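Mll7089 protein (Mesorhizobium loti, PDB 2OZ8) is of unproven function but belongs to the mandelate racemase/muconate lactonizing enzyme family of the enolase superfamily and may act as a magnesium-dependent hydro-lyase. Local coordinates at residues T11-D23 / E317-Q329. Sequence-based numbering, arbitrary orientation.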
loop_
_atom_site.group_PDB
_atom_site.type_symbol
_atom_site.label_atom_id
_atom_site.label_comp_id
_atom_site.label_asym_id
_atom_site.label_seq_id
_atom_site.Cartn_x
_atom_site.Cartn_y
_atom_site.Cartn_z
ATOM N N THR A 11 46.151 -17.764 15.101
ATOM C CA THR A 11 46.452 -19.159 15.343
ATOM C C THR A 11 45.407 -20.048 14.710
ATOM O O THR A 11 44.239 -20.011 15.112
ATOM C CB THR A 11 46.574 -19.473 16.842
ATOM O OG1 THR A 11 47.417 -18.499 17.457
ATOM C CG2 THR A 11 47.197 -20.802 17.026
ATOM N N ARG A 12 45.841 -20.865 13.751
ATOM C CA ARG A 12 44.946 -21.720 13.000
ATOM C C ARG A 12 44.709 -23.084 13.670
ATOM O O ARG A 12 45.661 -23.729 14.091
ATOM C CB ARG A 12 45.500 -21.884 11.606
ATOM C CG ARG A 12 44.568 -22.493 10.628
ATOM C CD ARG A 12 45.320 -22.961 9.415
ATOM N NE ARG A 12 44.443 -23.614 8.444
ATOM C CZ ARG A 12 44.040 -24.880 8.518
ATOM N NH1 ARG A 12 44.437 -25.655 9.529
ATOM N NH2 ARG A 12 43.268 -25.381 7.565
ATOM N N PHE A 13 43.445 -23.502 13.753
ATOM C CA PHE A 13 43.017 -24.829 14.218
ATOM C C PHE A 13 42.185 -25.581 13.130
ATOM O O PHE A 13 41.442 -24.983 12.317
ATOM C CB PHE A 13 42.206 -24.704 15.511
ATOM C CG PHE A 13 42.947 -23.984 16.641
ATOM C CD1 PHE A 13 43.833 -24.665 17.464
ATOM C CD2 PHE A 13 42.773 -22.626 16.850
ATOM C CE1 PHE A 13 44.535 -24.011 18.476
ATOM C CE2 PHE A 13 43.461 -21.965 17.859
ATOM C CZ PHE A 13 44.345 -22.662 18.669
ATOM N N GLN A 14 42.313 -26.895 13.091
ATOM C CA GLN A 14 41.539 -27.692 12.146
ATOM C C GLN A 14 41.487 -29.079 12.800
ATOM O O GLN A 14 42.491 -29.776 12.835
ATOM C CB GLN A 14 42.188 -27.744 10.765
ATOM C CG GLN A 14 41.402 -28.611 9.730
ATOM C CD GLN A 14 42.126 -28.799 8.370
ATOM O OE1 GLN A 14 43.173 -28.213 8.095
ATOM N NE2 GLN A 14 41.565 -29.628 7.540
ATOM N N PHE A 15 40.330 -29.444 13.347
ATOM C CA PHE A 15 40.188 -30.685 14.106
ATOM C C PHE A 15 38.854 -31.396 13.909
ATOM O O PHE A 15 37.875 -30.777 13.533
ATOM C CB PHE A 15 40.437 -30.434 15.582
ATOM C CG PHE A 15 39.556 -29.353 16.210
ATOM C CD1 PHE A 15 38.406 -29.703 16.953
ATOM C CD2 PHE A 15 39.915 -27.992 16.139
ATOM C CE1 PHE A 15 37.634 -28.721 17.650
ATOM C CE2 PHE A 15 39.141 -26.986 16.783
ATOM C CZ PHE A 15 37.990 -27.367 17.549
ATOM N N ALA A 16 38.845 -32.705 14.176
ATOM C CA ALA A 16 37.638 -33.544 14.125
ATOM C C ALA A 16 36.705 -33.205 15.266
ATOM O O ALA A 16 37.155 -32.831 16.374
ATOM C CB ALA A 16 37.999 -35.048 14.173
ATOM N N ARG A 17 35.405 -33.324 14.979
ATOM C CA ARG A 17 34.357 -33.190 15.992
ATOM C C ARG A 17 34.136 -34.524 16.685
ATOM O O ARG A 17 34.513 -35.561 16.161
ATOM C CB ARG A 17 33.047 -32.721 15.350
ATOM C CG ARG A 17 33.068 -31.254 14.962
ATOM C CD ARG A 17 31.779 -30.863 14.230
ATOM N NE ARG A 17 31.853 -29.503 13.705
ATOM C CZ ARG A 17 31.442 -28.426 14.363
ATOM N NH1 ARG A 17 30.931 -28.525 15.590
ATOM N NH2 ARG A 17 31.547 -27.238 13.794
ATOM N N ASP A 18 33.505 -34.475 17.853
ATOM C CA ASP A 18 33.084 -35.675 18.568
ATOM C C ASP A 18 31.797 -36.353 18.046
ATOM O O ASP A 18 31.538 -37.501 18.379
ATOM C CB ASP A 18 32.994 -35.399 20.077
ATOM C CG ASP A 18 31.898 -34.399 20.453
ATOM O OD1 ASP A 18 31.582 -33.425 19.680
ATOM O OD2 ASP A 18 31.346 -34.610 21.573
ATOM N N ARG A 19 31.021 -35.656 17.218
ATOM C CA ARG A 19 29.804 -36.186 16.605
ATOM C C ARG A 19 29.611 -35.440 15.295
ATOM O O ARG A 19 30.174 -34.355 15.115
ATOM C CB ARG A 19 28.593 -35.917 17.512
ATOM C CG ARG A 19 28.115 -34.470 17.517
ATOM C CD ARG A 19 26.999 -34.171 18.521
ATOM N NE ARG A 19 27.405 -33.058 19.385
ATOM C CZ ARG A 19 26.828 -31.876 19.519
ATOM N NH1 ARG A 19 25.709 -31.517 18.928
ATOM N NH2 ARG A 19 27.382 -31.051 20.352
ATOM N N VAL A 20 28.793 -35.983 14.399
ATOM C CA VAL A 20 28.366 -35.217 13.226
ATOM C C VAL A 20 27.350 -34.162 13.646
ATOM O O VAL A 20 26.421 -34.465 14.439
ATOM C CB VAL A 20 27.766 -36.118 12.080
ATOM C CG1 VAL A 20 27.376 -35.270 10.857
ATOM C CG2 VAL A 20 28.791 -37.141 11.617
ATOM N N ILE A 21 27.555 -32.928 13.146
ATOM C CA ILE A 21 26.568 -31.855 13.312
ATOM C C ILE A 21 25.917 -31.510 11.983
ATOM O O ILE A 21 26.477 -31.750 10.938
ATOM C CB ILE A 21 27.127 -30.535 13.933
ATOM C CG1 ILE A 21 28.042 -29.795 12.946
ATOM C CG2 ILE A 21 27.696 -30.789 15.304
ATOM C CD1 ILE A 21 28.310 -28.368 13.298
ATOM N N GLY A 22 24.730 -30.954 12.029
ATOM C CA GLY A 22 24.165 -30.378 10.830
ATOM C C GLY A 22 22.678 -30.191 10.886
ATOM O O GLY A 22 22.046 -30.292 11.947
ATOM N N ASP A 23 22.123 -29.975 9.704
ATOM C CA ASP A 23 20.722 -29.601 9.556
ATOM C C ASP A 23 20.267 -30.066 8.184
ATOM O O ASP A 23 20.989 -30.773 7.487
ATOM C CB ASP A 23 20.584 -28.092 9.684
ATOM C CG ASP A 23 21.444 -27.345 8.680
ATOM O OD1 ASP A 23 21.489 -27.739 7.486
ATOM O OD2 ASP A 23 22.089 -26.367 9.065
ATOM N N GLU A 317 21.561 -19.872 22.613
ATOM C CA GLU A 317 21.759 -21.220 22.115
ATOM C C GLU A 317 23.060 -21.856 22.612
ATOM O O GLU A 317 24.142 -21.246 22.506
ATOM C CB GLU A 317 21.743 -21.211 20.575
ATOM C CG GLU A 317 21.758 -22.608 19.955
ATOM C CD GLU A 317 21.645 -22.606 18.488
ATOM O OE1 GLU A 317 21.820 -21.524 17.905
ATOM O OE2 GLU A 317 21.399 -23.669 17.893
ATOM N N TYR A 318 22.973 -23.094 23.099
ATOM C CA TYR A 318 24.193 -23.882 23.407
ATOM C C TYR A 318 24.144 -25.286 22.764
ATOM O O TYR A 318 23.149 -25.987 22.900
ATOM C CB TYR A 318 24.464 -23.971 24.923
ATOM C CG TYR A 318 25.742 -24.728 25.197
ATOM C CD1 TYR A 318 26.991 -24.152 24.943
ATOM C CD2 TYR A 318 25.696 -26.059 25.620
ATOM C CE1 TYR A 318 28.166 -24.880 25.111
ATOM C CE2 TYR A 318 26.868 -26.814 25.795
ATOM C CZ TYR A 318 28.081 -26.210 25.555
ATOM O OH TYR A 318 29.187 -26.953 25.734
ATOM N N SER A 319 25.221 -25.693 22.101
ATOM C CA SER A 319 25.183 -26.852 21.204
ATOM C C SER A 319 26.168 -27.981 21.549
ATOM O O SER A 319 26.382 -28.886 20.767
ATOM C CB SER A 319 25.381 -26.405 19.769
ATOM O OG SER A 319 24.246 -25.675 19.308
ATOM N N PHE A 320 26.763 -27.902 22.739
ATOM C CA PHE A 320 27.640 -28.954 23.220
ATOM C C PHE A 320 28.806 -29.250 22.284
ATOM O O PHE A 320 29.258 -30.374 22.236
ATOM C CB PHE A 320 26.828 -30.239 23.546
ATOM C CG PHE A 320 25.738 -29.995 24.529
ATOM C CD1 PHE A 320 25.976 -30.128 25.875
ATOM C CD2 PHE A 320 24.455 -29.585 24.099
ATOM C CE1 PHE A 320 24.995 -29.881 26.785
ATOM C CE2 PHE A 320 23.448 -29.323 25.029
ATOM C CZ PHE A 320 23.730 -29.452 26.365
ATOM N N GLN A 321 29.313 -28.251 21.573
ATOM C CA GLN A 321 30.474 -28.490 20.683
ATOM C C GLN A 321 31.811 -28.761 21.471
ATOM O O GLN A 321 31.959 -28.333 22.628
ATOM C CB GLN A 321 30.591 -27.362 19.665
ATOM C CG GLN A 321 29.449 -27.375 18.639
ATOM C CD GLN A 321 29.327 -26.088 17.870
ATOM O OE1 GLN A 321 29.423 -26.088 16.641
ATOM N NE2 GLN A 321 29.110 -24.965 18.590
ATOM N N ASN A 322 32.734 -29.529 20.888
ATOM C CA ASN A 322 33.992 -29.851 21.591
ATOM C C ASN A 322 34.994 -28.728 21.354
ATOM O O ASN A 322 35.901 -28.883 20.554
ATOM C CB ASN A 322 34.579 -31.196 21.166
ATOM C CG ASN A 322 34.974 -31.227 19.685
ATOM O OD1 ASN A 322 34.328 -30.572 18.858
ATOM N ND2 ASN A 322 36.034 -31.996 19.338
ATOM N N PHE A 323 34.824 -27.621 22.075
ATOM C CA PHE A 323 35.581 -26.365 21.864
ATOM C C PHE A 323 36.339 -25.922 23.120
ATOM O O PHE A 323 37.206 -25.104 23.044
ATOM C CB PHE A 323 34.631 -25.193 21.460
ATOM C CG PHE A 323 34.020 -25.305 20.076
ATOM C CD1 PHE A 323 34.441 -26.266 19.167
ATOM C CD2 PHE A 323 33.028 -24.415 19.675
ATOM C CE1 PHE A 323 33.856 -26.354 17.854
ATOM C CE2 PHE A 323 32.453 -24.483 18.404
ATOM C CZ PHE A 323 32.883 -25.446 17.481
ATOM N N ASP A 324 35.994 -26.444 24.277
ATOM C CA ASP A 324 36.425 -25.837 25.526
ATOM C C ASP A 324 37.944 -25.909 25.735
ATOM O O ASP A 324 38.530 -25.057 26.416
ATOM C CB ASP A 324 35.685 -26.489 26.712
ATOM C CG ASP A 324 34.190 -26.133 26.767
ATOM O OD1 ASP A 324 33.608 -25.541 25.806
ATOM O OD2 ASP A 324 33.580 -26.444 27.801
ATOM N N HIS A 325 38.578 -26.926 25.159
ATOM C CA HIS A 325 39.992 -27.130 25.330
ATOM C C HIS A 325 40.825 -25.940 24.800
ATOM O O HIS A 325 42.024 -25.763 25.165
ATOM C CB HIS A 325 40.413 -28.433 24.653
ATOM C CG HIS A 325 40.253 -28.406 23.175
ATOM N ND1 HIS A 325 39.018 -28.445 22.557
ATOM C CD2 HIS A 325 41.175 -28.332 22.183
ATOM C CE1 HIS A 325 39.187 -28.396 21.251
ATOM N NE2 HIS A 325 40.486 -28.328 20.996
ATOM N N LEU A 326 40.204 -25.114 23.969
ATOM C CA LEU A 326 40.915 -24.027 23.373
ATOM C C LEU A 326 41.114 -22.843 24.320
ATOM O O LEU A 326 41.968 -21.996 24.052
ATOM C CB LEU A 326 40.253 -23.578 22.080
ATOM C CG LEU A 326 40.127 -24.473 20.849
ATOM C CD1 LEU A 326 39.135 -23.848 19.866
ATOM C CD2 LEU A 326 41.440 -24.779 20.142
ATOM N N VAL A 327 40.353 -22.769 25.413
ATOM C CA VAL A 327 40.421 -21.603 26.302
ATOM C C VAL A 327 40.668 -22.011 27.763
ATOM O O VAL A 327 40.406 -23.168 28.146
ATOM C CB VAL A 327 39.107 -20.764 26.260
ATOM C CG1 VAL A 327 39.027 -19.848 24.999
ATOM C CG2 VAL A 327 37.887 -21.684 26.430
ATOM N N GLU A 328 41.128 -21.062 28.588
ATOM C CA GLU A 328 41.450 -21.353 29.995
ATOM C C GLU A 328 40.213 -21.666 30.777
ATOM O O GLU A 328 40.154 -22.719 31.385
ATOM C CB GLU A 328 42.248 -20.222 30.655
ATOM C CG GLU A 328 43.624 -20.063 30.019
ATOM C CD GLU A 328 44.438 -18.890 30.527
ATOM O OE1 GLU A 328 43.908 -18.000 31.273
ATOM O OE2 GLU A 328 45.643 -18.873 30.152
ATOM N N GLN A 329 39.233 -20.762 30.773
ATOM C CA GLN A 329 37.913 -21.038 31.366
ATOM C C GLN A 329 36.744 -20.620 30.484
ATOM O O GLN A 329 36.507 -19.423 30.247
ATOM C CB GLN A 329 37.743 -20.447 32.781
ATOM C CG GLN A 329 38.411 -19.160 32.948
ATOM C CD GLN A 329 38.686 -18.779 34.378
ATOM O OE1 GLN A 329 37.911 -19.082 35.287
ATOM N NE2 GLN A 329 39.792 -18.081 34.581
HETATM O O HOH W 1 31.525 -30.631 18.055
HETATM O O HOH W 2 30.098 -24.589 14.633
#
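Phe15 and Asn322 pass each other where the antiparallel sheet of the N-terminal capping domain meets the loop leaving barrel strand 313-318, an interface between cap and barrel as in other enolase-superfamily enzymes. Asn322 ND2 donates to Ala16 O at 3.3 Å, on a carbonyl lone pair and nearly straight (162°), while the Phe15 ring runs past it in the opposite direction, its CE1 3.4 Å from Asn322 O. Beyond it His325 turns an edge to the Phe15 face in a T-shaped stack, planes at 84°, and Phe323 CD1 comes to the ring's rim. Two residues back along the strand, Phe13 has Leu326 CD2 over one face in a CH-pi contact, 3.6 Å from the ring centroid.

At the other end the interface becomes polar. Arg17, extended from CG to NE, lies alongside Gln321, and its NH1 gives a 3.1 Å hydrogen bond to Gln321 OE1; the guanidinium and amide planes are only 19° apart. Asp30 O takes the NE hydrogen, fixing the group from the cap side, and Ile21 CD1 covers one guanidinium face. A water accepts from Arg17 NH1 and Asn322 N and donates to Asp18 OD1, whose carboxylate has its stronger partner in Asn375. Arg19 bends at chi3 to bring its guanidinium edge to the carbonyls of Ser319 and Phe320. A second water receives a hydrogen from Arg17 NH2 and donates to Gln321 OE1, with 2.6 Å between the water oxygen and Gln321 OE1.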